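Local coordinates for putative heme binding protein (Tannerella forsythia, PDB 6EU8) that probably binds heme, as a member of the HmuY-like family of bacterial heme-binding proteins, and is seen here in its apo form, at residues I86-T91 / V159-F164; S168-K173 / Y191-K196; D112-G117 / T129-A134. One frame throughout, in Å; residues are numbered along the deposited sequence. Where two conformers were deposited one is given.

Contact 1: I86-T91 / V159-F164; sequences IATKET and VFVVKF
I86 and V161 lie side by side and point the same way from an antiparallel, hydrogen-bonded pair. With I86 CG1 set between its own backbone N and carbonyl carbon (chi1 61°), that atom comes to rest 4.1 Å from V161 CB. On the other face of the sheet A87 CB reaches the F160 ring obliquely, 3.7 Å from CE2. The T88 side chain crosses that of V161 at a slant, and its methyl CG2 rests 3.8 Å from V161 CG2.

Strand 84-87 ends here, and the polar branch of T88 takes over from regular pairing. V159 O accepts two bonds from this one residue: from T88 N nearly in line with the carbonyl, and from T88 OG1 at 2.7 Å, tilted 20° out of the carbonyl plane. T88 OG1 in turn accepts from E90 N, an ST turn that bends the chain back until E90 O receives V159 N at 2.9 Å. Beyond the turn, in the conformer given, T91 OG1 bonds to K157 O.

A threonine hydroxyl that donates to one segment and accepts from its own is thus fixed in rotation, and the departing chain stays bonded to V159 after the ladder has ended.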
ATOM      1  N   ILE A  86       9.811  -7.802  -5.093  1.00 23.91           N
ATOM      2  CA  ILE A  86       9.539  -8.765  -6.181  1.00 25.34           C
ATOM      3  C   ILE A  86       8.301  -9.585  -5.901  1.00 24.48           C
ATOM      4  O   ILE A  86       7.901  -9.769  -4.755  1.00 24.98           O
ATOM      5  CB  ILE A  86      10.689  -9.805  -6.434  1.00 28.03           C
ATOM      6  CG1 ILE A  86      10.949 -10.678  -5.193  1.00 28.82           C
ATOM      7  CG2 ILE A  86      11.937  -9.101  -6.874  1.00 30.24           C
ATOM      8  CD1 ILE A  86      11.951 -11.798  -5.433  1.00 31.86           C
ATOM      9  N   ALA A  87       7.670 -10.055  -6.989  1.00 24.93           N
ATOM     10  CA  ALA A  87       6.658 -11.096  -6.926  1.00 25.66           C
ATOM     11  C   ALA A  87       7.318 -12.414  -7.300  1.00 24.84           C
ATOM     12  O   ALA A  87       7.770 -12.576  -8.437  1.00 29.26           O
ATOM     13  CB  ALA A  87       5.495 -10.816  -7.870  1.00 27.10           C
ATOM     14  N   THR A  88       7.338 -13.321  -6.344  1.00 26.63           N
ATOM     15  CA  THR A  88       7.835 -14.677  -6.590  1.00 26.58           C
ATOM     16  C   THR A  88       6.783 -15.489  -7.327  1.00 29.22           C
ATOM     17  O   THR A  88       5.602 -15.113  -7.374  1.00 27.47           O
ATOM     18  CB  THR A  88       8.224 -15.440  -5.305  1.00 26.74           C
ATOM     19  OG1 THR A  88       7.081 -15.946  -4.608  1.00 26.79           O
ATOM     20  CG2 THR A  88       9.097 -14.605  -4.348  1.00 28.16           C
ATOM     21  N   LYS A  89       7.212 -16.625  -7.861  1.00 28.77           N
ATOM     22  CA  LYS A  89       6.312 -17.626  -8.437  1.00 28.97           C
ATOM     23  C   LYS A  89       5.675 -18.550  -7.422  1.00 29.22           C
ATOM     24  O   LYS A  89       4.844 -19.384  -7.793  1.00 29.41           O
ATOM     25  CB  LYS A  89       7.061 -18.465  -9.487  1.00 32.65           C
ATOM     26  CG  LYS A  89       8.036 -19.496  -8.916  1.00 35.80           C
ATOM     27  CD  LYS A  89       8.656 -20.337 -10.037  1.00 38.71           C
ATOM     28  CE  LYS A  89       9.847 -21.162  -9.548  1.00 39.77           C
ATOM     29  NZ  LYS A  89       9.515 -22.263  -8.590  1.00 42.34           N
ATOM     30  N   GLU A  90       6.054 -18.443  -6.149  1.00 27.71           N
ATOM     31  CA  GLU A  90       5.589 -19.348  -5.119  1.00 29.36           C
ATOM     32  C   GLU A  90       4.260 -18.911  -4.524  1.00 28.72           C
ATOM     33  O   GLU A  90       3.927 -17.707  -4.527  1.00 27.72           O
ATOM     34  CB  GLU A  90       6.642 -19.498  -3.991  1.00 31.07           C
ATOM     35  CG  GLU A  90       8.060 -19.859  -4.458  1.00 32.17           C
ATOM     36  CD  GLU A  90       8.167 -21.174  -5.246  1.00 32.21           C
ATOM     37  OE1 GLU A  90       7.312 -22.066  -5.064  1.00 34.87           O
ATOM     38  OE2 GLU A  90       9.106 -21.298  -6.063  1.00 34.94           O
ATOM     39  N   THR A  91       3.511 -19.900  -4.040  1.00 28.87           N
ATOM     40  CA  THR A  91       2.235 -19.680  -3.363  0.50 30.34           C
ATOM     41  C   THR A  91       2.303 -19.983  -1.858  1.00 30.50           C
ATOM     42  O   THR A  91       1.361 -19.703  -1.138  1.00 30.31           O
ATOM     43  CB  THR A  91       1.093 -20.489  -4.047  0.50 31.84           C
ATOM     44  OG1 THR A  91      -0.150 -19.791  -3.910  0.50 37.41           O
ATOM     45  CG2 THR A  91       0.933 -21.906  -3.469  0.50 31.46           C
ATOM     46  N   VAL A 159       3.310 -15.125  -3.488  1.00 25.03           N
ATOM     47  CA  VAL A 159       4.074 -14.596  -2.340  1.00 25.57           C
ATOM     48  C   VAL A 159       4.998 -13.492  -2.855  1.00 23.21           C
ATOM     49  O   VAL A 159       5.800 -13.703  -3.772  1.00 24.22           O
ATOM     50  CB  VAL A 159       4.930 -15.707  -1.649  1.00 24.83           C
ATOM     51  CG1 VAL A 159       5.799 -15.148  -0.523  1.00 27.28           C
ATOM     52  CG2 VAL A 159       4.015 -16.764  -1.038  1.00 27.35           C
ATOM     53  N   PHE A 160       4.870 -12.293  -2.260  1.00 23.38           N
ATOM     54  CA  PHE A 160       5.776 -11.169  -2.488  1.00 23.10           C
ATOM     55  C   PHE A 160       6.920 -11.171  -1.468  1.00 23.66           C
ATOM     56  O   PHE A 160       6.744 -11.620  -0.336  1.00 25.02           O
ATOM     57  CB  PHE A 160       5.031  -9.793  -2.446  1.00 23.82           C
ATOM     58  CG  PHE A 160       3.982  -9.640  -3.518  1.00 24.59           C
ATOM     59  CD1 PHE A 160       2.701 -10.130  -3.322  1.00 26.07           C
ATOM     60  CD2 PHE A 160       4.272  -8.999  -4.697  1.00 25.22           C
ATOM     61  CE1 PHE A 160       1.709 -10.027  -4.328  1.00 26.85           C
ATOM     62  CE2 PHE A 160       3.292  -8.870  -5.695  1.00 26.29           C
ATOM     63  CZ  PHE A 160       2.010  -9.381  -5.507  1.00 24.83           C
ATOM     64  N   VAL A 161       8.078 -10.688  -1.897  1.00 24.11           N
ATOM     65  CA  VAL A 161       9.177 -10.432  -0.965  1.00 25.12           C
ATOM     66  C   VAL A 161       9.557  -8.953  -1.057  1.00 23.76           C
ATOM     67  O   VAL A 161       9.786  -8.429  -2.143  1.00 24.88           O
ATOM     68  CB  VAL A 161      10.398 -11.342  -1.208  1.00 27.62           C
ATOM     69  CG1 VAL A 161      11.472 -11.020  -0.157  1.00 30.50           C
ATOM     70  CG2 VAL A 161       9.993 -12.831  -1.121  1.00 28.31           C
ATOM     71  N   VAL A 162       9.636  -8.307   0.099  1.00 25.75           N
ATOM     72  CA  VAL A 162       9.987  -6.898   0.206  1.00 26.75           C
ATOM     73  C   VAL A 162      11.233  -6.752   1.092  1.00 27.12           C
ATOM     74  O   VAL A 162      11.235  -7.256   2.216  1.00 26.98           O
ATOM     75  CB  VAL A 162       8.840  -6.069   0.818  1.00 25.77           C
ATOM     76  CG1 VAL A 162       9.102  -4.585   0.634  1.00 26.37           C
ATOM     77  CG2 VAL A 162       7.487  -6.418   0.172  1.00 28.00           C
ATOM     78  N   LYS A 163      12.227  -6.036   0.570  1.00 26.07           N
ATOM     79  CA  LYS A 163      13.476  -5.685   1.303  1.00 28.80           C
ATOM     80  C   LYS A 163      13.386  -4.262   1.805  1.00 29.51           C
ATOM     81  O   LYS A 163      13.040  -3.349   1.010  1.00 28.82           O
ATOM     82  CB  LYS A 163      14.700  -5.754   0.371  1.00 32.88           C
ATOM     83  CG  LYS A 163      15.010  -7.115  -0.218  1.00 37.13           C
ATOM     84  CD  LYS A 163      15.901  -7.071  -1.469  1.00 44.32           C
ATOM     85  CE  LYS A 163      17.362  -6.813  -1.168  1.00 50.48           C
ATOM     86  NZ  LYS A 163      18.187  -7.286  -2.312  1.00 55.55           N
ATOM     87  N   PHE A 164      13.721  -4.045   3.094  1.00 30.00           N
ATOM     88  CA  PHE A 164      13.565  -2.745   3.764  1.00 29.56           C
ATOM     89  C   PHE A 164      14.888  -2.000   3.982  1.00 33.89           C
ATOM     90  O   PHE A 164      15.967  -2.594   3.836  1.00 32.72           O
ATOM     91  CB  PHE A 164      12.784  -2.919   5.061  1.00 30.46           C
ATOM     92  CG  PHE A 164      11.421  -3.522   4.840  1.00 30.44           C
ATOM     93  CD1 PHE A 164      10.456  -2.803   4.134  1.00 30.62           C
ATOM     94  CD2 PHE A 164      11.118  -4.806   5.282  1.00 30.93           C
ATOM     95  CE1 PHE A 164       9.213  -3.367   3.877  1.00 28.82           C
ATOM     96  CE2 PHE A 164       9.864  -5.369   5.047  1.00 31.36           C
ATOM     97  CZ  PHE A 164       8.915  -4.642   4.333  1.00 30.18           C
TER

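Contact 2: S168-K173 / Y191-K196; sequences SYAKIK and YEFQPK
K171 NZ is gripped by several groups: it makes a long salt bridge to E192 OE1 at 3.8 Å, and it donates to V96 O and to a water at 2.8 Å from NZ, which in turn donates to E192 OE1. The ammonium is thus shared between the carboxylate, the water and a loop carbonyl. The two side chains cross on one face of the sheet, each extended beyond CG.

Strands 169-178 and 184-194 form a beta hairpin, and their short segments run almost exactly antiparallel, 177° between directions. K171 with E192 and Y169 with Q194 are the hydrogen-bonded pairs of these two segments. In the second pair Q194 N donates nearly in line with the carbonyl to Y169 O at 2.8 Å, while the return bond from Y169 N to Q194 O is weak.

On the same face as the ion pair, Q194 CB lies over one face of the Y169 ring, 3.8 Å from its centroid, a CH-pi contact displaced toward the rim. Y169 CG is set between its backbone N and carbonyl carbon (chi1 62°), and the ring it carries lies beside Q194. The Q194 amide then turns away, and its NE2 donates in plane to P195 O at 2.9 Å.

The opposite face is largely apolar. A170 CB meets the F193 ring at its edge, 4.2 Å from CD1, and just beyond the strand end S168 CB approaches the same ring obliquely, near CZ. I172 CG1 packs across Y191 CB, and Y191 OH reaches L30 O.

One ladder therefore separates two chemistries: a largely apolar face of alanine, isoleucine and aromatic rings, and a mixed face, where Q194 CB covers the Y169 ring and the lysine charge is probably stabilised jointly by E192, water and V96 O.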
ATOM      1  N   SER A 168      16.263  -5.589   6.861  0.50 33.17           N
ATOM      2  CA  SER A 168      15.221  -6.571   7.131  0.50 32.62           C
ATOM      3  C   SER A 168      14.497  -6.899   5.828  0.50 30.05           C
ATOM      4  O   SER A 168      14.754  -6.303   4.773  0.50 27.77           O
ATOM      5  CB  SER A 168      14.232  -6.047   8.163  0.50 33.69           C
ATOM      6  OG  SER A 168      14.835  -5.864   9.438  0.50 37.75           O
ATOM      7  N   TYR A 169      13.654  -7.917   5.895  1.00 29.06           N
ATOM      8  CA  TYR A 169      12.796  -8.300   4.753  1.00 28.75           C
ATOM      9  C   TYR A 169      11.586  -9.093   5.212  1.00 28.46           C
ATOM     10  O   TYR A 169      11.565  -9.646   6.301  1.00 27.75           O
ATOM     11  CB  TYR A 169      13.588  -9.061   3.690  1.00 30.43           C
ATOM     12  CG  TYR A 169      14.176 -10.374   4.156  1.00 33.61           C
ATOM     13  CD1 TYR A 169      15.459 -10.424   4.727  1.00 34.40           C
ATOM     14  CD2 TYR A 169      13.490 -11.577   3.972  1.00 36.42           C
ATOM     15  CE1 TYR A 169      16.010 -11.638   5.126  1.00 37.82           C
ATOM     16  CE2 TYR A 169      14.033 -12.791   4.393  1.00 37.59           C
ATOM     17  CZ  TYR A 169      15.290 -12.812   4.959  1.00 40.89           C
ATOM     18  OH  TYR A 169      15.845 -14.016   5.369  1.00 44.94           O
ATOM     19  N   ALA A 170      10.529  -9.070   4.390  1.00 26.79           N
ATOM     20  CA  ALA A 170       9.329  -9.877   4.654  1.00 27.98           C
ATOM     21  C   ALA A 170       8.855 -10.607   3.413  1.00 25.61           C
ATOM     22  O   ALA A 170       8.998 -10.126   2.277  1.00 27.21           O
ATOM     23  CB  ALA A 170       8.213  -9.015   5.182  1.00 26.80           C
ATOM     24  N   LYS A 171       8.308 -11.798   3.677  1.00 25.66           N
ATOM     25  CA  LYS A 171       7.436 -12.523   2.746  1.00 27.49           C
ATOM     26  C   LYS A 171       6.015 -12.141   3.079  1.00 25.16           C
ATOM     27  O   LYS A 171       5.595 -12.215   4.243  1.00 24.69           O
ATOM     28  CB  LYS A 171       7.605 -14.033   2.938  1.00 29.97           C
ATOM     29  CG  LYS A 171       9.042 -14.536   2.814  1.00 34.90           C
ATOM     30  CD  LYS A 171       9.085 -16.011   3.184  1.00 37.69           C
ATOM     31  CE  LYS A 171      10.428 -16.448   3.732  1.00 43.60           C
ATOM     32  NZ  LYS A 171      10.301 -17.882   4.151  1.00 43.16           N
ATOM     33  N   ILE A 172       5.239 -11.742   2.058  1.00 24.60           N
ATOM     34  CA  ILE A 172       3.863 -11.273   2.254  1.00 24.17           C
ATOM     35  C   ILE A 172       2.897 -11.981   1.281  1.00 22.76           C
ATOM     36  O   ILE A 172       3.192 -12.064   0.093  1.00 26.80           O
ATOM     37  CB  ILE A 172       3.769  -9.732   2.032  1.00 24.00           C
ATOM     38  CG1 ILE A 172       4.749  -8.951   2.949  1.00 26.06           C
ATOM     39  CG2 ILE A 172       2.339  -9.269   2.245  1.00 25.73           C
ATOM     40  CD1 ILE A 172       4.790  -7.437   2.730  1.00 27.23           C
ATOM     41  N   LYS A 173       1.805 -12.521   1.820  1.00 25.42           N
ATOM     42  CA  LYS A 173       0.719 -13.088   1.005  1.00 26.28           C
ATOM     43  C   LYS A 173      -0.568 -12.381   1.388  1.00 24.00           C
ATOM     44  O   LYS A 173      -1.040 -12.468   2.526  1.00 24.53           O
ATOM     45  CB  LYS A 173       0.581 -14.604   1.239  1.00 29.23           C
ATOM     46  CG  LYS A 173      -0.470 -15.247   0.326  1.00 35.70           C
ATOM     47  CD  LYS A 173      -0.060 -16.619  -0.186  1.00 40.29           C
ATOM     48  CE  LYS A 173      -1.255 -17.382  -0.765  1.00 44.72           C
ATOM     49  NZ  LYS A 173      -0.898 -18.186  -1.974  1.00 42.96           N
ATOM     50  N   TYR A 191       2.108 -12.489   6.910  1.00 28.00           N
ATOM     51  CA  TYR A 191       3.509 -12.244   6.597  1.00 26.97           C
ATOM     52  C   TYR A 191       4.513 -12.989   7.502  1.00 25.67           C
ATOM     53  O   TYR A 191       4.152 -13.398   8.596  1.00 27.95           O
ATOM     54  CB  TYR A 191       3.830 -10.725   6.595  1.00 27.26           C
ATOM     55  CG  TYR A 191       3.712 -10.047   7.917  1.00 27.73           C
ATOM     56  CD1 TYR A 191       2.508  -9.529   8.369  1.00 28.24           C
ATOM     57  CD2 TYR A 191       4.836  -9.911   8.751  1.00 28.31           C
ATOM     58  CE1 TYR A 191       2.417  -8.869   9.595  1.00 30.91           C
ATOM     59  CE2 TYR A 191       4.743  -9.282   9.957  1.00 31.41           C
ATOM     60  CZ  TYR A 191       3.559  -8.753  10.374  1.00 31.62           C
ATOM     61  OH  TYR A 191       3.486  -8.115  11.582  1.00 36.30           O
ATOM     62  N   GLU A 192       5.733 -13.111   7.016  1.00 27.42           N
ATOM     63  CA  GLU A 192       6.884 -13.616   7.802  1.00 27.37           C
ATOM     64  C   GLU A 192       8.029 -12.588   7.644  1.00 25.04           C
ATOM     65  O   GLU A 192       8.611 -12.464   6.569  1.00 26.71           O
ATOM     66  CB  GLU A 192       7.288 -15.035   7.344  1.00 30.90           C
ATOM     67  CG  GLU A 192       6.146 -16.043   7.449  1.00 32.89           C
ATOM     68  CD  GLU A 192       6.568 -17.508   7.303  1.00 34.79           C
ATOM     69  OE1 GLU A 192       7.694 -17.785   6.861  1.00 36.39           O
ATOM     70  OE2 GLU A 192       5.727 -18.390   7.627  1.00 34.64           O
ATOM     71  N   PHE A 193       8.320 -11.858   8.721  1.00 28.06           N
ATOM     72  CA  PHE A 193       9.313 -10.751   8.736  1.00 27.08           C
ATOM     73  C   PHE A 193      10.603 -11.218   9.420  1.00 27.90           C
ATOM     74  O   PHE A 193      10.513 -11.722  10.526  1.00 29.58           O
ATOM     75  CB  PHE A 193       8.726  -9.567   9.515  1.00 28.19           C
ATOM     76  CG  PHE A 193       9.656  -8.388   9.674  1.00 29.67           C
ATOM     77  CD1 PHE A 193       9.721  -7.379   8.719  1.00 29.81           C
ATOM     78  CD2 PHE A 193      10.438  -8.265  10.811  1.00 32.07           C
ATOM     79  CE1 PHE A 193      10.565  -6.290   8.868  1.00 31.19           C
ATOM     80  CE2 PHE A 193      11.276  -7.179  10.972  1.00 32.68           C
ATOM     81  CZ  PHE A 193      11.355  -6.192  10.000  1.00 32.57           C
ATOM     82  N   GLN A 194      11.740 -11.023   8.751  1.00 29.16           N
ATOM     83  CA  GLN A 194      13.076 -11.307   9.327  1.00 30.56           C
ATOM     84  C   GLN A 194      13.744  -9.997   9.838  1.00 31.19           C
ATOM     85  O   GLN A 194      14.251  -9.246   9.001  1.00 32.46           O
ATOM     86  CB  GLN A 194      13.953 -11.978   8.272  1.00 33.87           C
ATOM     87  CG  GLN A 194      15.373 -12.310   8.763  1.00 35.46           C
ATOM     88  CD  GLN A 194      15.378 -13.158  10.027  1.00 40.81           C
ATOM     89  OE1 GLN A 194      14.985 -14.322   9.998  1.00 39.56           O
ATOM     90  NE2 GLN A 194      15.787 -12.564  11.154  1.00 38.86           N
ATOM     91  N   PRO A 195      13.774  -9.759  11.189  1.00 32.27           N
ATOM     92  CA  PRO A 195      14.472  -8.569  11.709  1.00 34.81           C
ATOM     93  C   PRO A 195      15.995  -8.649  11.578  1.00 37.12           C
ATOM     94  O   PRO A 195      16.566  -9.746  11.492  1.00 40.06           O
ATOM     95  CB  PRO A 195      14.066  -8.506  13.188  1.00 34.72           C
ATOM     96  CG  PRO A 195      13.025  -9.555  13.389  1.00 34.75           C
ATOM     97  CD  PRO A 195      13.184 -10.546  12.293  1.00 34.54           C
ATOM     98  N   LYS A 196      16.628  -7.480  11.535  1.00 37.61           N
ATOM     99  CA  LYS A 196      18.088  -7.363  11.609  1.00 40.06           C
ATOM    100  C   LYS A 196      18.461  -6.765  12.961  1.00 42.28           C
ATOM    101  O   LYS A 196      17.618  -6.321  13.745  1.00 40.20           O
ATOM    102  CB  LYS A 196      18.632  -6.471  10.480  1.00 40.53           C
ATOM    103  CG  LYS A 196      18.822  -7.176   9.145  1.00 42.81           C
ATOM    104  CD  LYS A 196      19.856  -8.288   9.260  1.00 46.05           C
ATOM    105  CE  LYS A 196      20.534  -8.582   7.938  1.00 48.69           C
ATOM    106  NZ  LYS A 196      19.544  -9.037   6.926  1.00 51.95           N
ATOM    107  OXT LYS A 196      19.641  -6.725  13.308  1.00 45.97           O
TER
HETATM  108  O   HOH W   1      14.845  -5.093  11.791  1.00 42.15           O
HETATM  109  O   HOH W   2      10.172 -17.221   6.837  1.00 44.62           O

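Contact 3: D112-G117 / T129-A134; sequences DKMLVG and TVAGMA
A torsion that sets V130 CG2 between its own backbone N and carbonyl carbon, with CG1 beside the N (chi1 -67°), spreads the two methyls along the backbone of the facing segment. CG2 lies 3.6 Å from D112 CA, and CG1 turns toward the carbonyls of K113 and M114. M114 is drawn out differently: CG is anti to the backbone N (chi1 -169°), and the chain runs extended to SD before bending at chi3. The thioether thereby reaches A134, with SD 4.0 Å from A134 CB, and the terminal CE touches both A134 CB and A131 CB. V116 completes this apolar cluster, its CG1 touching A131 CB while CG2 meets T129 CG2 at 3.7 Å.

The backbone beneath is a classic beta bulge. V116 and G117 both face T129, so the register shifts by one residue after the L115-V130 pair. T129 O accepts from V116 N at 2.9 Å and, more weakly, from G117 N; T129 N returns a nearly straight bond to G117 O. Strand 115-117 is thus joined to strand 127-136 of the large antiparallel sheet, where A131 N donates to M114 O at 2.9 Å.

Before M114, at D112 and K113, the pairing becomes irregular. D112 N lies between two carbonyls, giving a bond to G132 O from above the carbonyl plane and a weaker, more bent one to A131 O. A water bridges the two segments here, donating to A131 O at 2.8 Å and accepting from K113 N. The carboxylate of D112 approaches the G132 backbone, with OD1 3.5 Å from G132 CA, and OD1 takes its hydrogen bond from H45 ND1 on the neighbouring strand 44-48.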
ATOM      1  N   ASP A 112      -0.405  13.813 -10.002  1.00 22.98           N
ATOM      2  CA  ASP A 112      -1.809  14.128 -10.306  1.00 24.70           C
ATOM      3  C   ASP A 112      -2.563  12.917 -10.812  1.00 24.28           C
ATOM      4  O   ASP A 112      -3.319  12.977 -11.808  1.00 24.13           O
ATOM      5  CB  ASP A 112      -1.899  15.288 -11.315  1.00 24.90           C
ATOM      6  CG  ASP A 112      -1.504  16.622 -10.716  1.00 27.33           C
ATOM      7  OD1 ASP A 112      -1.668  16.843  -9.517  1.00 24.54           O
ATOM      8  OD2 ASP A 112      -1.079  17.514 -11.489  1.00 34.94           O
ATOM      9  N   LYS A 113      -2.370  11.798 -10.126  1.00 23.25           N
ATOM     10  CA  LYS A 113      -2.957  10.518 -10.569  1.00 24.30           C
ATOM     11  C   LYS A 113      -3.682   9.763  -9.457  1.00 25.21           C
ATOM     12  O   LYS A 113      -4.742   9.184  -9.701  1.00 27.05           O
ATOM     13  CB  LYS A 113      -1.898   9.642 -11.236  1.00 29.11           C
ATOM     14  CG  LYS A 113      -1.645  10.038 -12.698  1.00 35.48           C
ATOM     15  CD  LYS A 113      -0.359   9.462 -13.274  1.00 43.45           C
ATOM     16  CE  LYS A 113      -0.164   9.907 -14.724  1.00 47.57           C
ATOM     17  NZ  LYS A 113       1.259   9.804 -15.163  1.00 52.98           N
ATOM     18  N   MET A 114      -3.152   9.747  -8.232  1.00 22.13           N
ATOM     19  CA  MET A 114      -3.770   8.962  -7.148  1.00 21.32           C
ATOM     20  C   MET A 114      -4.996   9.656  -6.555  1.00 22.43           C
ATOM     21  O   MET A 114      -4.904  10.812  -6.126  1.00 22.03           O
ATOM     22  CB  MET A 114      -2.767   8.646  -6.047  1.00 21.39           C
ATOM     23  CG  MET A 114      -3.260   7.615  -5.024  1.00 21.99           C
ATOM     24  SD  MET A 114      -2.176   7.381  -3.586  1.00 22.98           S
ATOM     25  CE  MET A 114      -2.532   8.847  -2.688  1.00 21.82           C
ATOM     26  N   LEU A 115      -6.153   8.972  -6.535  1.00 22.20           N
ATOM     27  CA  LEU A 115      -7.375   9.595  -6.034  1.00 22.76           C
ATOM     28  C   LEU A 115      -7.359   9.847  -4.539  1.00 21.27           C
ATOM     29  O   LEU A 115      -7.152   8.912  -3.746  1.00 21.77           O
ATOM     30  CB  LEU A 115      -8.607   8.713  -6.315  1.00 25.58           C
ATOM     31  CG  LEU A 115      -9.271   8.799  -7.664  1.00 28.68           C
ATOM     32  CD1 LEU A 115     -10.358   7.729  -7.747  1.00 28.42           C
ATOM     33  CD2 LEU A 115      -9.903  10.167  -7.856  1.00 26.81           C
ATOM     34  N   VAL A 116      -7.638  11.094  -4.147  1.00 21.81           N
ATOM     35  CA  VAL A 116      -7.850  11.456  -2.750  1.00 21.31           C
ATOM     36  C   VAL A 116      -9.248  12.025  -2.410  1.00 21.55           C
ATOM     37  O   VAL A 116      -9.547  12.252  -1.251  1.00 23.42           O
ATOM     38  CB  VAL A 116      -6.737  12.427  -2.240  1.00 21.63           C
ATOM     39  CG1 VAL A 116      -5.367  11.759  -2.267  1.00 24.00           C
ATOM     40  CG2 VAL A 116      -6.708  13.717  -3.053  1.00 22.68           C
ATOM     41  N   GLY A 117     -10.096  12.154  -3.438  1.00 24.74           N
ATOM     42  CA  GLY A 117     -11.481  12.653  -3.259  1.00 26.53           C
ATOM     43  C   GLY A 117     -12.290  12.193  -4.465  1.00 27.89           C
ATOM     44  O   GLY A 117     -11.980  12.546  -5.612  1.00 26.90           O
ATOM     45  N   THR A 129     -10.622  14.756  -7.137  1.00 23.01           N
ATOM     46  CA  THR A 129      -9.382  15.310  -6.513  1.00 23.09           C
ATOM     47  C   THR A 129      -8.271  14.262  -6.485  1.00 22.09           C
ATOM     48  O   THR A 129      -8.491  13.114  -6.085  1.00 22.28           O
ATOM     49  CB  THR A 129      -9.680  15.796  -5.095  1.00 23.26           C
ATOM     50  OG1 THR A 129     -10.846  16.645  -5.131  1.00 26.96           O
ATOM     51  CG2 THR A 129      -8.502  16.640  -4.509  1.00 23.59           C
ATOM     52  N   VAL A 130      -7.070  14.675  -6.883  1.00 21.71           N
ATOM     53  CA  VAL A 130      -5.861  13.807  -6.893  1.00 21.19           C
ATOM     54  C   VAL A 130      -4.719  14.389  -6.042  1.00 19.87           C
ATOM     55  O   VAL A 130      -4.613  15.586  -5.839  1.00 20.95           O
ATOM     56  CB  VAL A 130      -5.347  13.556  -8.310  1.00 22.42           C
ATOM     57  CG1 VAL A 130      -6.357  12.711  -9.107  1.00 23.60           C
ATOM     58  CG2 VAL A 130      -5.075  14.850  -9.061  1.00 22.23           C
ATOM     59  N   ALA A 131      -3.852  13.491  -5.571  1.00 20.02           N
ATOM     60  CA  ALA A 131      -2.612  13.883  -4.868  1.00 20.54           C
ATOM     61  C   ALA A 131      -1.652  14.527  -5.854  1.00 20.86           C
ATOM     62  O   ALA A 131      -1.394  13.983  -6.920  1.00 21.39           O
ATOM     63  CB  ALA A 131      -1.992  12.665  -4.238  1.00 20.05           C
ATOM     64  N   GLY A 132      -1.093  15.699  -5.517  1.00 20.51           N
ATOM     65  CA  GLY A 132      -0.119  16.329  -6.438  1.00 22.07           C
ATOM     66  C   GLY A 132       1.069  15.429  -6.758  1.00 22.54           C
ATOM     67  O   GLY A 132       1.518  15.342  -7.906  1.00 25.12           O
ATOM     68  N   MET A 133       1.578  14.746  -5.738  1.00 22.11           N
ATOM     69  CA  MET A 133       2.579  13.734  -5.894  1.00 23.43           C
ATOM     70  C   MET A 133       2.334  12.612  -4.886  1.00 22.47           C
ATOM     71  O   MET A 133       2.011  12.913  -3.745  1.00 23.11           O
ATOM     72  CB  MET A 133       3.956  14.364  -5.578  1.00 28.22           C
ATOM     73  CG  MET A 133       4.466  15.392  -6.570  1.00 33.69           C
ATOM     74  SD  MET A 133       4.857  14.814  -8.238  1.00 42.68           S
ATOM     75  CE  MET A 133       5.296  13.101  -7.981  1.00 41.60           C
ATOM     76  N   ALA A 134       2.488  11.366  -5.315  1.00 21.54           N
ATOM     77  CA  ALA A 134       2.396  10.210  -4.437  1.00 21.65           C
ATOM     78  C   ALA A 134       3.406   9.134  -4.850  1.00 22.51           C
ATOM     79  O   ALA A 134       3.844   9.084  -5.999  1.00 25.32           O
ATOM     80  CB  ALA A 134       0.962   9.640  -4.396  1.00 22.70           C
TER
HETATM   81  O   HOH W   3      -0.689  11.411  -7.715  1.00 21.01           O

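Overall arrangement
All three contacts reach the same large antiparallel sheet, two of them side by side and the third far off. Contacts 1 and 2 are continuous: strands 160-163 and 169-178 are neighbours, the centres of the two contacts are about 10 Å apart, F160 O lies 2.8 Å from I172 N, and K173 NZ lies 2.8 Å from T91 O, both probable hydrogen bonds. Contact 3 sits on the other side of the chain's centre, its centre about 27 Å from that of contact 1 and about 30 Å from that of contact 2, with no direct touch. Along the sequence it is nested within the loop that contact 1 closes, whereas contact 2 follows both. The structure is an apo form, and none of the three contacts contains heme.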